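Local coordinates for periplasmic sugar-binding protein (Chloroflexus aurantiacus, PDB 4RXU) that binds D-glucose in the cleft between its two lobes and probably serves as the periplasmic receptor of an ABC-type sugar transporter, at residues A[111-119]-A[303-314]; A[132-141]-A[336-344]. All coordinates share one frame; numbering follows the deposited sequence.

Contact 1 (A[111-119]-A[303-314]); sequences GVKVISYDR and LVQDAIKAAVAL. With BGC (beta-D-glucopyranose), chain C.
Y117 and L303 meet because both first torsions swing the side chain opposite its own backbone N: CG of Y117 at chi1 -179° and CG of L303 at -158°. The two approach from opposite directions, and L303 CD2 comes within 3.4 Å of Y117 CZ, obliquely to the ring. Further along the ring A307 CB touches Y117 CD1 at 3.9 Å, while the helix backbone at L303 O and V304 N lies at the ring's edge. Y117 OH also rests against V304 CG2, at 3.4 Å, but its polar partner is the carboxylate of D48, a hydrogen bond that ties the ring to helix 44-59.

Two residues earlier on the strand, I115 points toward the helix, and its CD1 settles 3.8 Å from A310 CB and also touches the backbone of A311. L314 closes this end: its CD1 meets I115 CD1 and, at 3.9 Å, K113 CB, while the lysine chain turns about its CB-CG bond and carries its amine away from the helix.

Just beyond the C-terminal end of the strand, L303 CD2 packs at 3.7 Å against OD1 of D118, an oxygen also held by a salt bridge to R44. The second oxygen, OD2, accepts a hydrogen bond from glucose O2 at 2.7 Å. R119 bonds the sugar twice, NE to O1 and NH2 to O5, both nearly straight (169°), with O5 at the edge of the guanidinium.

Strand 113-117 and helix 303-314 run almost antiparallel, their axes 10.0 Å apart. This is a helix layered on the parallel strands of a mixed sheet, the alpha/beta packing of a periplasmic binding protein lobe, with the sugar pocket at the C-terminal end of the strand.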
loop_
_atom_site.group_PDB
_atom_site.type_symbol
_atom_site.label_atom_id
_atom_site.label_comp_id
_atom_site.label_asym_id
_atom_site.label_seq_id
_atom_site.Cartn_x
_atom_site.Cartn_y
_atom_site.Cartn_z
ATOM N N GLY A 111 -24.453 16.575 2.699
ATOM C CA GLY A 111 -23.913 17.200 3.889
ATOM C C GLY A 111 -23.044 16.283 4.715
ATOM O O GLY A 111 -22.870 16.502 5.911
ATOM N N VAL A 112 -22.472 15.277 4.053
ATOM C CA VAL A 112 -21.615 14.322 4.721
ATOM C C VAL A 112 -20.163 14.662 4.424
ATOM O O VAL A 112 -19.786 14.848 3.263
ATOM C CB VAL A 112 -21.903 12.888 4.251
ATOM C CG1 VAL A 112 -20.967 11.892 4.947
ATOM C CG2 VAL A 112 -23.373 12.546 4.486
ATOM N N LYS A 113 -19.355 14.707 5.487
ATOM C CA LYS A 113 -17.926 14.943 5.372
ATOM C C LYS A 113 -17.269 13.663 4.860
ATOM O O LYS A 113 -17.649 12.549 5.216
ATOM C CB LYS A 113 -17.298 15.357 6.704
ATOM C CG LYS A 113 -17.904 16.597 7.298
ATOM C CD LYS A 113 -17.463 17.824 6.568
ATOM C CE LYS A 113 -18.018 19.047 7.271
ATOM N NZ LYS A 113 -18.046 20.134 6.285
ATOM N N VAL A 114 -16.264 13.852 4.033
ATOM C CA VAL A 114 -15.594 12.755 3.342
ATOM C C VAL A 114 -14.119 12.682 3.755
ATOM O O VAL A 114 -13.306 13.581 3.447
ATOM C CB VAL A 114 -15.682 12.906 1.809
ATOM C CG1 VAL A 114 -14.935 11.768 1.116
ATOM C CG2 VAL A 114 -17.128 12.884 1.372
ATOM N N ILE A 115 -13.792 11.607 4.474
ATOM C CA ILE A 115 -12.425 11.306 4.864
ATOM C C ILE A 115 -11.985 10.129 3.986
ATOM O O ILE A 115 -12.402 8.983 4.171
ATOM C CB ILE A 115 -12.326 10.900 6.335
ATOM C CG1 ILE A 115 -12.882 12.008 7.243
ATOM C CG2 ILE A 115 -10.883 10.548 6.687
ATOM C CD1 ILE A 115 -12.854 11.684 8.726
ATOM N N SER A 116 -11.136 10.421 3.011
ATOM C CA SER A 116 -10.549 9.370 2.206
ATOM C C SER A 116 -9.514 8.665 3.117
ATOM O O SER A 116 -8.789 9.326 3.848
ATOM C CB SER A 116 -9.906 9.994 0.971
ATOM O OG SER A 116 -9.670 9.071 -0.076
ATOM N N TYR A 117 -9.510 7.336 3.085
ATOM C CA TYR A 117 -8.808 6.528 4.058
ATOM C C TYR A 117 -7.844 5.595 3.343
ATOM O O TYR A 117 -8.254 4.777 2.528
ATOM C CB TYR A 117 -9.807 5.710 4.859
ATOM C CG TYR A 117 -9.161 4.843 5.924
ATOM C CD1 TYR A 117 -8.717 5.370 7.116
ATOM C CD2 TYR A 117 -8.983 3.494 5.708
ATOM C CE1 TYR A 117 -8.104 4.574 8.065
ATOM C CE2 TYR A 117 -8.402 2.685 6.663
ATOM C CZ TYR A 117 -7.951 3.239 7.833
ATOM O OH TYR A 117 -7.352 2.421 8.756
ATOM N N ASP A 118 -6.566 5.767 3.665
ATOM C CA ASP A 118 -5.432 5.019 3.117
ATOM C C ASP A 118 -5.162 5.353 1.659
ATOM O O ASP A 118 -4.040 5.693 1.311
ATOM C CB ASP A 118 -5.541 3.508 3.283
ATOM C CG ASP A 118 -4.237 2.844 2.981
ATOM O OD1 ASP A 118 -3.391 2.806 3.905
ATOM O OD2 ASP A 118 -4.020 2.429 1.809
ATOM N N ARG A 119 -6.175 5.184 0.811
ATOM C CA ARG A 119 -6.105 5.485 -0.616
ATOM C C ARG A 119 -6.903 6.730 -0.882
ATOM O O ARG A 119 -7.899 7.004 -0.195
ATOM C CB ARG A 119 -6.719 4.360 -1.445
ATOM C CG ARG A 119 -6.021 3.041 -1.316
ATOM C CD ARG A 119 -6.801 1.976 -2.053
ATOM N NE ARG A 119 -6.106 0.712 -2.059
ATOM C CZ ARG A 119 -6.615 -0.417 -2.515
ATOM N NH1 ARG A 119 -7.862 -0.452 -2.963
ATOM N NH2 ARG A 119 -5.879 -1.511 -2.503
ATOM N N LEU A 303 -3.381 4.694 11.948
ATOM C CA LEU A 303 -4.223 5.126 10.843
ATOM C C LEU A 303 -5.685 5.117 11.302
ATOM O O LEU A 303 -6.435 6.082 11.087
ATOM C CB LEU A 303 -4.021 4.210 9.637
ATOM C CG LEU A 303 -4.422 4.849 8.296
ATOM C CD1 LEU A 303 -3.384 5.854 7.829
ATOM C CD2 LEU A 303 -4.652 3.798 7.223
ATOM N N VAL A 304 -6.083 4.024 11.952
ATOM C CA VAL A 304 -7.431 3.882 12.450
ATOM C C VAL A 304 -7.758 4.993 13.443
ATOM O O VAL A 304 -8.815 5.630 13.360
ATOM C CB VAL A 304 -7.619 2.484 13.074
ATOM C CG1 VAL A 304 -8.760 2.457 14.082
ATOM C CG2 VAL A 304 -7.814 1.446 11.970
ATOM N N GLN A 305 -6.871 5.211 14.411
ATOM C CA GLN A 305 -7.151 6.234 15.430
ATOM C C GLN A 305 -7.216 7.623 14.809
ATOM O O GLN A 305 -8.045 8.427 15.194
ATOM C CB GLN A 305 -6.148 6.197 16.583
ATOM C CG GLN A 305 -6.742 6.680 17.909
ATOM C CD GLN A 305 -7.836 5.755 18.435
ATOM O OE1 GLN A 305 -7.719 4.522 18.391
ATOM N NE2 GLN A 305 -8.906 6.346 18.926
ATOM N N ASP A 306 -6.333 7.898 13.840
ATOM C CA ASP A 306 -6.346 9.187 13.136
ATOM C C ASP A 306 -7.691 9.424 12.472
ATOM O O ASP A 306 -8.253 10.505 12.545
ATOM C CB ASP A 306 -5.211 9.283 12.123
ATOM C CG ASP A 306 -3.893 9.634 12.757
ATOM O OD1 ASP A 306 -3.843 9.977 13.965
ATOM O OD2 ASP A 306 -2.897 9.584 12.008
ATOM N N ALA A 307 -8.232 8.372 11.878
ATOM C CA ALA A 307 -9.553 8.457 11.229
ATOM C C ALA A 307 -10.694 8.637 12.234
ATOM O O ALA A 307 -11.628 9.415 12.007
ATOM C CB ALA A 307 -9.808 7.223 10.378
ATOM N N ILE A 308 -10.632 7.889 13.319
ATOM C CA ILE A 308 -11.672 7.992 14.343
ATOM C C ILE A 308 -11.618 9.405 14.941
ATOM O O ILE A 308 -12.644 10.068 15.106
ATOM C CB ILE A 308 -11.532 6.905 15.423
ATOM C CG1 ILE A 308 -11.811 5.523 14.823
ATOM C CG2 ILE A 308 -12.486 7.198 16.594
ATOM C CD1 ILE A 308 -11.386 4.364 15.712
ATOM N N LYS A 309 -10.427 9.852 15.300
ATOM C CA LYS A 309 -10.262 11.184 15.890
ATOM C C LYS A 309 -10.812 12.281 14.954
ATOM O O LYS A 309 -11.520 13.212 15.379
ATOM C CB LYS A 309 -8.794 11.432 16.261
ATOM C CG LYS A 309 -8.309 10.616 17.461
ATOM C CD LYS A 309 -6.905 11.002 17.929
ATOM C CE LYS A 309 -5.781 10.225 17.262
ATOM N NZ LYS A 309 -4.473 10.597 17.883
ATOM N N ALA A 310 -10.532 12.168 13.668
ATOM C CA ALA A 310 -10.993 13.180 12.717
ATOM C C ALA A 310 -12.498 13.138 12.620
ATOM O O ALA A 310 -13.143 14.186 12.623
ATOM C CB ALA A 310 -10.363 12.981 11.359
ATOM N N ALA A 311 -13.065 11.931 12.539
ATOM C CA ALA A 311 -14.516 11.782 12.516
ATOM C C ALA A 311 -15.205 12.367 13.738
ATOM O O ALA A 311 -16.176 13.119 13.613
ATOM C CB ALA A 311 -14.898 10.324 12.349
ATOM N N VAL A 312 -14.680 12.055 14.912
ATOM C CA VAL A 312 -15.252 12.539 16.159
ATOM C C VAL A 312 -15.174 14.067 16.199
ATOM O O VAL A 312 -16.114 14.741 16.638
ATOM C CB VAL A 312 -14.572 11.863 17.377
ATOM C CG1 VAL A 312 -14.910 12.576 18.693
ATOM C CG2 VAL A 312 -14.978 10.394 17.417
ATOM N N ALA A 313 -14.059 14.629 15.740
ATOM C CA ALA A 313 -13.949 16.100 15.702
ATOM C C ALA A 313 -15.059 16.691 14.827
ATOM O O ALA A 313 -15.777 17.616 15.227
ATOM C CB ALA A 313 -12.564 16.543 15.214
ATOM N N LEU A 314 -15.234 16.132 13.641
ATOM C CA LEU A 314 -16.298 16.607 12.745
ATOM C C LEU A 314 -17.703 16.453 13.308
ATOM O O LEU A 314 -18.554 17.298 13.089
ATOM C CB LEU A 314 -16.171 15.911 11.398
ATOM C CG LEU A 314 -14.896 16.251 10.637
ATOM C CD1 LEU A 314 -14.621 15.234 9.553
ATOM C CD2 LEU A 314 -14.978 17.626 10.020
HETATM C C2 BGC C . -2.341 -0.233 0.720
HETATM C C3 BGC C . -1.346 -1.343 0.992
HETATM C C4 BGC C . -1.922 -2.664 0.505
HETATM C C5 BGC C . -2.390 -2.561 -0.947
HETATM C C6 BGC C . -3.121 -3.792 -1.435
HETATM C C1 BGC C . -2.530 -0.259 -0.788
HETATM O O1 BGC C . -3.239 0.849 -1.262
HETATM O O2 BGC C . -1.800 1.012 1.173
HETATM O O3 BGC C . -1.096 -1.377 2.395
HETATM O O4 BGC C . -0.874 -3.653 0.526
HETATM O O5 BGC C . -3.248 -1.450 -1.114
HETATM O O6 BGC C . -4.153 -4.193 -0.531
#

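Contact 2 (A[132-141]-A[336-344]); sequences TFDSIAVGAQ and IQSPVVTVT
Q337 lays its side-chain amide over the carboxylate of D134, the two planes stacked 14° apart, where parallel strands 132-133 and 336-338 give way to a helix running nearly parallel (20°) to the continuing strand, at the interlobe hinge region of this periplasmic-binding-protein fold. The stack is not a hydrogen bond: Q337 OE1 is instead bonded to Y326, and D134, the N-cap of helix 135-141, receives A137 N on OD1 from above its carboxylate plane. The T132 and Q337 side chains run alongside one another on one face of the sheet; F133 points to the other, its CD1 3.9 Å from S338 CB. Backbone bonds T132 N to I336 O, S338 N to T132 O and D134 N to S338 O hold the register.

V340 packs between strand and helix: with CG1 anti to its carbonyl carbon (chi1 -55°), CG1 meets F133 CB at 3.7 Å, and CG2 lies against V138 CG2, the two valines at about a right angle. Q141 and T342 pass each other head to tail. Q141 OE1 accepts from T342 OG1 at 2.7 Å, and NE2 reaches V340 O at 3.1 Å, from above the carbonyl plane.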
loop_
_atom_site.group_PDB
_atom_site.type_symbol
_atom_site.label_atom_id
_atom_site.label_comp_id
_atom_site.label_asym_id
_atom_site.label_seq_id
_atom_site.Cartn_x
_atom_site.Cartn_y
_atom_site.Cartn_z
ATOM N N THR A 132 -3.712 8.926 5.828
ATOM C CA THR A 132 -2.783 8.146 5.020
ATOM C C THR A 132 -1.460 7.869 5.728
ATOM O O THR A 132 -1.037 8.620 6.616
ATOM C CB THR A 132 -2.518 8.875 3.669
ATOM O OG1 THR A 132 -1.736 8.061 2.789
ATOM C CG2 THR A 132 -1.770 10.217 3.872
ATOM N N PHE A 133 -0.812 6.797 5.295
ATOM C CA PHE A 133 0.608 6.634 5.550
ATOM C C PHE A 133 1.410 7.426 4.526
ATOM O O PHE A 133 0.910 7.841 3.475
ATOM C CB PHE A 133 1.015 5.174 5.481
ATOM C CG PHE A 133 0.359 4.310 6.518
ATOM C CD1 PHE A 133 0.675 4.434 7.860
ATOM C CD2 PHE A 133 -0.593 3.364 6.137
ATOM C CE1 PHE A 133 0.071 3.625 8.794
ATOM C CE2 PHE A 133 -1.188 2.555 7.074
ATOM C CZ PHE A 133 -0.850 2.689 8.397
ATOM N N ASP A 134 2.683 7.633 4.809
ATOM C CA ASP A 134 3.570 8.326 3.855
ATOM C C ASP A 134 3.965 7.342 2.741
ATOM O O ASP A 134 4.970 6.641 2.831
ATOM C CB ASP A 134 4.811 8.820 4.589
ATOM C CG ASP A 134 5.720 9.698 3.732
ATOM O OD1 ASP A 134 5.635 9.671 2.483
ATOM O OD2 ASP A 134 6.559 10.428 4.324
ATOM N N SER A 135 3.149 7.270 1.696
ATOM C CA SER A 135 3.342 6.268 0.642
ATOM C C SER A 135 4.590 6.455 -0.217
ATOM O O SER A 135 5.194 5.465 -0.667
ATOM C CB SER A 135 2.125 6.171 -0.268
ATOM O OG SER A 135 0.989 5.712 0.442
ATOM N N ILE A 136 4.973 7.707 -0.452
ATOM C CA ILE A 136 6.231 7.951 -1.172
ATOM C C ILE A 136 7.402 7.326 -0.377
ATOM O O ILE A 136 8.301 6.671 -0.948
ATOM C CB ILE A 136 6.442 9.460 -1.416
ATOM C CG1 ILE A 136 5.451 9.990 -2.481
ATOM C CG2 ILE A 136 7.885 9.797 -1.823
ATOM C CD1 ILE A 136 5.734 9.565 -3.913
ATOM N N ALA A 137 7.391 7.545 0.931
ATOM C CA ALA A 137 8.423 6.995 1.790
ATOM C C ALA A 137 8.398 5.463 1.786
ATOM O O ALA A 137 9.447 4.851 1.850
ATOM C CB ALA A 137 8.292 7.531 3.213
ATOM N N VAL A 138 7.214 4.840 1.710
ATOM C CA VAL A 138 7.175 3.371 1.557
ATOM C C VAL A 138 8.017 2.923 0.342
ATOM O O VAL A 138 8.888 2.041 0.449
ATOM C CB VAL A 138 5.740 2.853 1.371
ATOM C CG1 VAL A 138 5.737 1.372 1.061
ATOM C CG2 VAL A 138 4.914 3.151 2.602
ATOM N N GLY A 139 7.761 3.519 -0.822
ATOM C CA GLY A 139 8.486 3.096 -2.033
ATOM C C GLY A 139 9.963 3.409 -1.945
ATOM O O GLY A 139 10.774 2.619 -2.356
ATOM N N ALA A 140 10.286 4.588 -1.416
ATOM C CA ALA A 140 11.688 4.999 -1.222
ATOM C C ALA A 140 12.397 4.000 -0.323
ATOM O O ALA A 140 13.508 3.581 -0.632
ATOM C CB ALA A 140 11.787 6.402 -0.653
ATOM N N GLN A 141 11.749 3.592 0.767
ATOM C CA GLN A 141 12.362 2.646 1.681
ATOM C C GLN A 141 12.549 1.274 1.052
ATOM O O GLN A 141 13.546 0.597 1.269
ATOM C CB GLN A 141 11.558 2.527 2.960
ATOM C CG GLN A 141 11.743 3.716 3.875
ATOM C CD GLN A 141 10.986 3.555 5.184
ATOM O OE1 GLN A 141 10.770 2.454 5.637
ATOM N NE2 GLN A 141 10.624 4.646 5.796
ATOM N N ILE A 336 -3.685 13.811 6.881
ATOM C CA ILE A 336 -3.382 13.426 8.260
ATOM C C ILE A 336 -2.480 12.200 8.025
ATOM O O ILE A 336 -2.957 11.077 7.855
ATOM C CB ILE A 336 -4.664 13.073 9.052
ATOM C CG1 ILE A 336 -5.614 14.281 9.097
ATOM C CG2 ILE A 336 -4.312 12.609 10.459
ATOM C CD1 ILE A 336 -7.013 14.035 9.640
ATOM N N GLN A 337 -1.176 12.445 7.985
ATOM C CA GLN A 337 -0.196 11.463 7.527
ATOM C C GLN A 337 0.584 10.893 8.690
ATOM O O GLN A 337 0.976 11.622 9.603
ATOM C CB GLN A 337 0.765 12.115 6.533
ATOM C CG GLN A 337 1.778 11.168 5.905
ATOM C CD GLN A 337 2.881 11.891 5.135
ATOM O OE1 GLN A 337 2.808 12.054 3.907
ATOM N NE2 GLN A 337 3.879 12.368 5.851
ATOM N N SER A 338 0.842 9.590 8.578
ATOM C CA SER A 338 1.521 8.750 9.578
ATOM C C SER A 338 2.773 8.146 8.960
ATOM O O SER A 338 2.760 7.849 7.759
ATOM C CB SER A 338 0.560 7.609 10.038
ATOM O OG SER A 338 -0.174 8.069 11.122
ATOM N N PRO A 339 3.858 7.978 9.753
ATOM C CA PRO A 339 5.076 7.465 9.147
ATOM C C PRO A 339 5.118 5.964 8.971
ATOM O O PRO A 339 4.281 5.205 9.494
ATOM C CB PRO A 339 6.166 7.897 10.125
ATOM C CG PRO A 339 5.507 8.008 11.424
ATOM C CD PRO A 339 4.128 8.513 11.102
ATOM N N VAL A 340 6.145 5.546 8.249
ATOM C CA VAL A 340 6.352 4.136 7.937
ATOM C C VAL A 340 7.804 3.739 8.260
ATOM O O VAL A 340 8.710 4.581 8.217
ATOM C CB VAL A 340 5.983 3.806 6.468
ATOM C CG1 VAL A 340 4.553 4.237 6.186
ATOM C CG2 VAL A 340 6.968 4.429 5.469
ATOM N N VAL A 341 8.004 2.459 8.590
ATOM C CA VAL A 341 9.288 1.999 9.134
ATOM C C VAL A 341 9.727 0.716 8.476
ATOM O O VAL A 341 8.955 -0.234 8.354
ATOM C CB VAL A 341 9.163 1.762 10.671
ATOM C CG1 VAL A 341 10.420 1.167 11.279
ATOM C CG2 VAL A 341 8.845 3.078 11.341
ATOM N N THR A 342 10.979 0.670 8.063
ATOM C CA THR A 342 11.508 -0.552 7.504
ATOM C C THR A 342 11.782 -1.605 8.579
ATOM O O THR A 342 12.464 -1.349 9.562
ATOM C CB THR A 342 12.794 -0.296 6.725
ATOM O OG1 THR A 342 12.469 0.398 5.522
ATOM C CG2 THR A 342 13.495 -1.617 6.368
ATOM N N VAL A 343 11.243 -2.793 8.336
ATOM C CA VAL A 343 11.427 -3.927 9.228
ATOM C C VAL A 343 12.176 -5.055 8.534
ATOM O O VAL A 343 11.775 -5.542 7.469
ATOM C CB VAL A 343 10.091 -4.397 9.815
ATOM C CG1 VAL A 343 10.299 -5.667 10.633
ATOM C CG2 VAL A 343 9.520 -3.262 10.657
ATOM N N THR A 344 13.247 -5.476 9.195
ATOM C CA THR A 344 14.046 -6.604 8.775
ATOM C C THR A 344 14.207 -7.501 9.995
ATOM O O THR A 344 13.677 -7.208 11.056
ATOM C CB THR A 344 15.440 -6.133 8.347
ATOM O OG1 THR A 344 16.140 -5.581 9.484
ATOM C CG2 THR A 344 15.321 -5.092 7.266
HETATM O O HOH W 1 14.605 0.860 3.789
#

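In the fold
Contacts 1 and 2 share one sheet, in which strands 113-117 and 129-133 are parallel neighbours, and their centres lie 19 Å apart. Contact 1 is inside one lobe, whereas contact 2 carries two chain segments from that sheet toward the other lobe. They touch where L303 CD1 lies 3.5 Å from T132 C and, closer to the sugar, where D118 OD1 lies 3.6 Å from F133 CD2. D306 OD2 and S338 OG form a weak hydrogen bond between them. Contact 1 supplies D118 and R119 to the glucose; in contact 2 the side chain of F133 is about 6 Å from the bound glucose, between nearest atoms. E42, D166, N252, D278 and K298 also bond the sugar.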